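Diacylglycerol O-acyltransferase (Marinobacter hydrocarbonoclasticus, PDB 6CHJ) probably catalyses transfer of an acyl group from acyl-CoA to diacylglycerol, giving triacylglycerol, and belongs to the wax ester synthase/diacylglycerol acyltransferases. Local coordinates at residues A242-L248 with D419-L425; A273-Y277 with M438-Q444. All coordinates share one frame. Numbering follows the deposited sequence.

Contact 1 (A242-L248 with D419-L425); sequences AAQSWCL and DQVEFGL
W246 and F423, the two residues most covered here, are diagonal neighbours on one face of two extended strands, 242-247 and 420-425, that run antiparallel with their axes 155° apart and 4.5 Å at closest approach. Hydrogen-bonded pairs are A242 with L425, Q244 with F423 and W246 with V421; between them A243-G424 and S245-E422 are non-hydrogen-bonded. Six backbone bonds make the ladder, from L425 N to A242 O at 2.8 Å to the longest, Q244 N to F423 O at 3.2 Å. Strand 239-247 lies at an edge of a mixed sheet, as counted within this chain, with 420-428 its inner neighbour; this sheet, packed by helices 262-280 and 437-453, is consistent with the CoA-dependent acyltransferase superfamily. Both aromatic side chains take chi1 m (-80°) on the face shared with A242, Q244, V421 and L425; the W246 six-membered ring and F423 ring meet obliquely, centroids 4.8 Å apart, planes at 70°, with CE3 of W246 3.3 Å from CD2 of F423. M269 and L442 touch both. Past C247, the N-cap of the next helix, L248 N bonds D419 O at 2.7 Å, while L248 CD1 reaches V421 CG2 at 3.6 Å.

Contact 2 (A273-Y277 with M438-Q444); sequences ALRTY and MLDYLEQ
Two alpha-helical segments cross on one face of a beta-sheet in an alpha/beta layer arrangement: 273-277, from helix 262-280, and 438-444, from helix 437-453, have axes 8.4 Å apart at 125°. The small A273 lets the backbones approach, its CA 4.4 Å from Y441 CA, and its CB meets L442 CD2 at 3.6 Å and M438 CE at 3.4 Å. M438 (chi1 m, chi2 t, chi3 p) starts sideways but curls its end to the partner helix; its SD lies 4.9 Å from the Y277 ring centroid, 33° off the normal, an oblique Met-aromatic contact. Y277, chi1 t, carries its OH to the carbonyl of P433. Y441, chi1 m with chi2 -17°, offers a ring face to T276, whose CG2 sits 3.8 Å from the centroid, 11° off the normal: a CH-pi contact. T276, chi1 m, bonds the A272 carbonyl through OG1. No direct hydrogen bond joins the segments, but a water lies 2.5 Å from T276 OG1 and donates to Y441 O at 2.6 Å.

How the contacts relate
Contacts 1 and 2 have centres about 13 Å apart, on the same side of the chain's centre, and form successive layers: a strand pair of the mixed sheet, then the two helices against it. Along the chain their segments alternate, 242-248, 273-277, 419-425, 438-444, and strand 420-428 is followed directly by helix 437-453. That helix joins the layers: F423 CE1 lies 3.5 Å from L442 CD2, and W246 CZ2 3.4 Å from L439 O. Segment 242-248 belongs to the catalytic domain and 419-425 to the C-terminal domain, so both domains contribute strands to one sheet, with helix 437-453, also C-terminal, packed on it.

Contact 1 (A242-L248 with D419-L425)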
loop_
_atom_site.group_PDB
_atom_site.type_symbol
_atom_site.label_atom_id
_atom_site.label_comp_id
_atom_site.label_asym_id
_atom_site.label_seq_id
_atom_site.Cartn_x
_atom_site.Cartn_y
_atom_site.Cartn_z
ATOM N N ALA B 242 -5.819 -13.758 -8.863
ATOM C CA ALA B 242 -6.304 -15.133 -8.948
ATOM C C ALA B 242 -5.253 -15.938 -9.686
ATOM O O ALA B 242 -4.890 -15.600 -10.821
ATOM C CB ALA B 242 -7.656 -15.222 -9.667
ATOM N N ALA B 243 -4.750 -16.974 -9.036
ATOM C CA ALA B 243 -3.709 -17.811 -9.600
ATOM C C ALA B 243 -4.086 -19.266 -9.376
ATOM O O ALA B 243 -4.845 -19.590 -8.454
ATOM C CB ALA B 243 -2.330 -17.510 -8.985
ATOM N N GLN B 244 -3.559 -20.137 -10.241
ATOM C CA GLN B 244 -3.838 -21.570 -10.196
ATOM C C GLN B 244 -2.915 -22.293 -11.171
ATOM O O GLN B 244 -2.415 -21.702 -12.134
ATOM C CB GLN B 244 -5.307 -21.880 -10.524
ATOM C CG GLN B 244 -5.728 -23.364 -10.451
ATOM C CD GLN B 244 -5.197 -24.107 -9.218
ATOM O OE1 GLN B 244 -4.001 -24.435 -9.117
ATOM N NE2 GLN B 244 -6.096 -24.376 -8.271
ATOM N N SER B 245 -2.693 -23.574 -10.890
ATOM C CA SER B 245 -1.856 -24.462 -11.677
ATOM C C SER B 245 -2.722 -25.503 -12.370
ATOM O O SER B 245 -3.742 -25.941 -11.827
ATOM C CB SER B 245 -0.825 -25.179 -10.793
ATOM O OG SER B 245 0.218 -24.312 -10.368
ATOM N N TRP B 246 -2.302 -25.902 -13.570
ATOM C CA TRP B 246 -2.936 -26.986 -14.313
ATOM C C TRP B 246 -1.863 -27.938 -14.821
ATOM O O TRP B 246 -0.807 -27.496 -15.290
ATOM C CB TRP B 246 -3.769 -26.459 -15.497
ATOM C CG TRP B 246 -5.137 -25.931 -15.124
ATOM C CD1 TRP B 246 -6.298 -26.608 -15.154
ATOM C CD2 TRP B 246 -5.462 -24.601 -14.686
ATOM N NE1 TRP B 246 -7.341 -25.792 -14.780
ATOM C CE2 TRP B 246 -6.850 -24.560 -14.468
ATOM C CE3 TRP B 246 -4.710 -23.449 -14.456
ATOM C CZ2 TRP B 246 -7.509 -23.416 -14.014
ATOM C CZ3 TRP B 246 -5.364 -22.307 -14.005
ATOM C CH2 TRP B 246 -6.748 -22.301 -13.785
ATOM N N CYS B 247 -2.138 -29.244 -14.753
ATOM C CA CYS B 247 -1.110 -30.218 -15.102
ATOM C C CYS B 247 -0.839 -30.210 -16.599
ATOM O O CYS B 247 -1.767 -30.254 -17.411
ATOM C CB CYS B 247 -1.498 -31.628 -14.669
ATOM S SG CYS B 247 -0.297 -32.827 -15.332
ATOM N N LEU B 248 0.444 -30.199 -16.957
ATOM C CA LEU B 248 0.850 -30.109 -18.358
ATOM C C LEU B 248 0.354 -31.304 -19.181
ATOM O O LEU B 248 -0.272 -31.120 -20.234
ATOM C CB LEU B 248 2.371 -29.996 -18.435
ATOM C CG LEU B 248 3.026 -29.325 -19.630
ATOM C CD1 LEU B 248 2.132 -28.231 -20.197
ATOM C CD2 LEU B 248 4.390 -28.778 -19.218
ATOM N N ASP B 419 5.977 -29.787 -13.978
ATOM C CA ASP B 419 4.777 -30.559 -14.292
ATOM C C ASP B 419 3.634 -29.729 -14.858
ATOM O O ASP B 419 2.686 -30.318 -15.387
ATOM C CB ASP B 419 4.240 -31.255 -13.037
ATOM C CG ASP B 419 5.010 -32.500 -12.680
ATOM O OD1 ASP B 419 4.929 -32.921 -11.504
ATOM O OD2 ASP B 419 5.691 -33.059 -13.569
ATOM N N GLN B 420 3.656 -28.402 -14.718
ATOM C CA GLN B 420 2.405 -27.661 -14.736
ATOM C C GLN B 420 2.548 -26.341 -15.494
ATOM O O GLN B 420 3.648 -25.870 -15.794
ATOM C CB GLN B 420 1.900 -27.430 -13.299
ATOM C CG GLN B 420 2.868 -26.617 -12.420
ATOM C CD GLN B 420 2.783 -26.962 -10.937
ATOM O OE1 GLN B 420 2.715 -28.134 -10.555
ATOM N NE2 GLN B 420 2.807 -25.932 -10.090
ATOM N N VAL B 421 1.396 -25.757 -15.809
ATOM C CA VAL B 421 1.295 -24.434 -16.419
ATOM C C VAL B 421 0.606 -23.522 -15.409
ATOM O O VAL B 421 -0.398 -23.909 -14.793
ATOM C CB VAL B 421 0.546 -24.486 -17.773
ATOM C CG1 VAL B 421 0.001 -23.132 -18.170
ATOM C CG2 VAL B 421 1.485 -24.984 -18.865
ATOM N N GLU B 422 1.161 -22.328 -15.220
ATOM C CA GLU B 422 0.778 -21.453 -14.117
ATOM C C GLU B 422 0.031 -20.238 -14.649
ATOM O O GLU B 422 0.534 -19.542 -15.543
ATOM C CB GLU B 422 2.023 -21.004 -13.354
ATOM C CG GLU B 422 3.007 -22.140 -13.127
ATOM C CD GLU B 422 2.614 -22.957 -11.927
ATOM O OE1 GLU B 422 1.535 -23.582 -11.975
ATOM O OE2 GLU B 422 3.367 -22.973 -10.936
ATOM N N PHE B 423 -1.160 -19.989 -14.108
ATOM C CA PHE B 423 -1.998 -18.878 -14.545
ATOM C C PHE B 423 -1.984 -17.795 -13.477
ATOM O O PHE B 423 -2.371 -18.057 -12.334
ATOM C CB PHE B 423 -3.441 -19.316 -14.800
ATOM C CG PHE B 423 -3.663 -19.981 -16.129
ATOM C CD1 PHE B 423 -4.400 -19.344 -17.122
ATOM C CD2 PHE B 423 -3.170 -21.262 -16.374
ATOM C CE1 PHE B 423 -4.643 -19.968 -18.349
ATOM C CE2 PHE B 423 -3.407 -21.896 -17.599
ATOM C CZ PHE B 423 -4.147 -21.253 -18.578
ATOM N N GLY B 424 -1.560 -16.583 -13.856
ATOM C CA GLY B 424 -1.730 -15.425 -13.000
ATOM C C GLY B 424 -2.654 -14.382 -13.605
ATOM O O GLY B 424 -2.298 -13.732 -14.594
ATOM N N LEU B 425 -3.837 -14.211 -13.016
ATOM C CA LEU B 425 -4.825 -13.230 -13.439
ATOM C C LEU B 425 -4.854 -12.096 -12.415
ATOM O O LEU B 425 -5.192 -12.324 -11.246
ATOM C CB LEU B 425 -6.208 -13.867 -13.562
ATOM C CG LEU B 425 -6.292 -15.227 -14.282
ATOM C CD1 LEU B 425 -7.727 -15.629 -14.522
ATOM C CD2 LEU B 425 -5.543 -15.220 -15.591
#

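Contact 2 (A273-Y277 with M438-Q444)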
loop_
_atom_site.group_PDB
_atom_site.type_symbol
_atom_site.label_atom_id
_atom_site.label_comp_id
_atom_site.label_asym_id
_atom_site.label_seq_id
_atom_site.Cartn_x
_atom_site.Cartn_y
_atom_site.Cartn_z
ATOM N N ALA B 273 -12.597 -19.112 -20.615
ATOM C CA ALA B 273 -12.818 -18.433 -19.336
ATOM C C ALA B 273 -13.357 -17.024 -19.544
ATOM O O ALA B 273 -14.306 -16.606 -18.865
ATOM C CB ALA B 273 -11.528 -18.402 -18.510
ATOM N N LEU B 274 -12.767 -16.275 -20.484
ATOM C CA LEU B 274 -13.228 -14.911 -20.720
ATOM C C LEU B 274 -14.661 -14.908 -21.214
ATOM O O LEU B 274 -15.455 -14.033 -20.844
ATOM C CB LEU B 274 -12.327 -14.213 -21.740
ATOM C CG LEU B 274 -11.001 -13.635 -21.245
ATOM C CD1 LEU B 274 -10.098 -13.341 -22.423
ATOM C CD2 LEU B 274 -11.225 -12.372 -20.379
ATOM N N ARG B 275 -14.997 -15.881 -22.068
ATOM C CA ARG B 275 -16.346 -15.997 -22.595
ATOM C C ARG B 275 -17.338 -16.257 -21.470
ATOM O O ARG B 275 -18.332 -15.536 -21.327
ATOM C CB ARG B 275 -16.386 -17.111 -23.651
ATOM C CG ARG B 275 -17.747 -17.345 -24.270
ATOM C CD ARG B 275 -17.710 -18.503 -25.256
ATOM N NE ARG B 275 -19.028 -19.111 -25.366
ATOM C CZ ARG B 275 -20.032 -18.612 -26.083
ATOM N NH1 ARG B 275 -19.858 -17.514 -26.802
ATOM N NH2 ARG B 275 -21.211 -19.229 -26.094
ATOM N N THR B 276 -17.069 -17.270 -20.645
ATOM C CA THR B 276 -17.965 -17.565 -19.534
ATOM C C THR B 276 -18.107 -16.366 -18.608
ATOM O O THR B 276 -19.221 -16.033 -18.174
ATOM C CB THR B 276 -17.456 -18.775 -18.745
ATOM O OG1 THR B 276 -17.010 -19.794 -19.647
ATOM C CG2 THR B 276 -18.574 -19.346 -17.860
ATOM N N TYR B 277 -16.985 -15.693 -18.302
ATOM C CA TYR B 277 -17.041 -14.577 -17.364
ATOM C C TYR B 277 -17.930 -13.451 -17.891
ATOM O O TYR B 277 -18.737 -12.885 -17.140
ATOM C CB TYR B 277 -15.633 -14.064 -17.051
ATOM C CG TYR B 277 -15.679 -12.893 -16.103
ATOM C CD1 TYR B 277 -15.635 -13.091 -14.723
ATOM C CD2 TYR B 277 -15.818 -11.594 -16.575
ATOM C CE1 TYR B 277 -15.700 -12.025 -13.837
ATOM C CE2 TYR B 277 -15.895 -10.517 -15.695
ATOM C CZ TYR B 277 -15.832 -10.742 -14.333
ATOM O OH TYR B 277 -15.911 -9.686 -13.466
ATOM N N MET B 438 -12.920 -16.885 -12.546
ATOM C CA MET B 438 -12.280 -17.222 -13.812
ATOM C C MET B 438 -11.357 -18.428 -13.704
ATOM O O MET B 438 -11.044 -19.037 -14.734
ATOM C CB MET B 438 -11.509 -16.017 -14.357
ATOM C CG MET B 438 -12.402 -15.075 -15.139
ATOM S SD MET B 438 -11.450 -14.001 -16.198
ATOM C CE MET B 438 -10.955 -15.180 -17.432
ATOM N N LEU B 439 -10.902 -18.772 -12.497
ATOM C CA LEU B 439 -10.161 -20.017 -12.297
ATOM C C LEU B 439 -11.031 -21.232 -12.606
ATOM O O LEU B 439 -10.588 -22.177 -13.265
ATOM C CB LEU B 439 -9.640 -20.094 -10.860
ATOM C CG LEU B 439 -8.639 -19.021 -10.447
ATOM C CD1 LEU B 439 -8.068 -19.317 -9.056
ATOM C CD2 LEU B 439 -7.541 -18.926 -11.508
ATOM N N ASP B 440 -12.271 -21.232 -12.119
ATOM C CA ASP B 440 -13.182 -22.315 -12.461
ATOM C C ASP B 440 -13.553 -22.263 -13.932
ATOM O O ASP B 440 -13.735 -23.312 -14.556
ATOM C CB ASP B 440 -14.445 -22.245 -11.606
ATOM C CG ASP B 440 -14.144 -22.109 -10.134
ATOM O OD1 ASP B 440 -13.456 -22.995 -9.577
ATOM O OD2 ASP B 440 -14.587 -21.104 -9.538
ATOM N N TYR B 441 -13.622 -21.059 -14.510
ATOM C CA TYR B 441 -13.976 -20.936 -15.921
ATOM C C TYR B 441 -12.841 -21.417 -16.816
ATOM O O TYR B 441 -13.092 -22.009 -17.875
ATOM C CB TYR B 441 -14.358 -19.494 -16.252
ATOM C CG TYR B 441 -15.522 -18.946 -15.441
ATOM C CD1 TYR B 441 -16.385 -19.799 -14.753
ATOM C CD2 TYR B 441 -15.763 -17.570 -15.376
ATOM C CE1 TYR B 441 -17.450 -19.305 -14.021
ATOM C CE2 TYR B 441 -16.830 -17.066 -14.642
ATOM C CZ TYR B 441 -17.667 -17.946 -13.960
ATOM O OH TYR B 441 -18.721 -17.462 -13.220
ATOM N N LEU B 442 -11.588 -21.182 -16.416
ATOM C CA LEU B 442 -10.479 -21.782 -17.154
ATOM C C LEU B 442 -10.548 -23.298 -17.071
ATOM O O LEU B 442 -10.347 -23.997 -18.074
ATOM C CB LEU B 442 -9.129 -21.301 -16.622
ATOM C CG LEU B 442 -8.684 -19.850 -16.783
ATOM C CD1 LEU B 442 -7.654 -19.475 -15.686
ATOM C CD2 LEU B 442 -8.134 -19.580 -18.175
ATOM N N GLU B 443 -10.833 -23.821 -15.877
ATOM C CA GLU B 443 -10.819 -25.261 -15.679
ATOM C C GLU B 443 -11.969 -25.905 -16.441
ATOM O O GLU B 443 -11.803 -26.962 -17.057
ATOM C CB GLU B 443 -10.860 -25.571 -14.170
ATOM C CG GLU B 443 -11.248 -27.006 -13.788
ATOM C CD GLU B 443 -10.269 -28.065 -14.311
ATOM O OE1 GLU B 443 -9.066 -27.758 -14.472
ATOM O OE2 GLU B 443 -10.708 -29.211 -14.562
ATOM N N GLN B 444 -13.118 -25.238 -16.470
ATOM C CA GLN B 444 -14.248 -25.715 -17.244
ATOM C C GLN B 444 -13.943 -25.674 -18.749
ATOM O O GLN B 444 -14.354 -26.575 -19.501
ATOM C CB GLN B 444 -15.475 -24.875 -16.877
ATOM C CG GLN B 444 -16.765 -25.212 -17.623
ATOM C CD GLN B 444 -17.725 -24.040 -17.697
ATOM O OE1 GLN B 444 -17.446 -22.961 -17.159
ATOM N NE2 GLN B 444 -18.857 -24.236 -18.370
HETATM O O HOH W 1 -15.241 -21.500 -19.220
#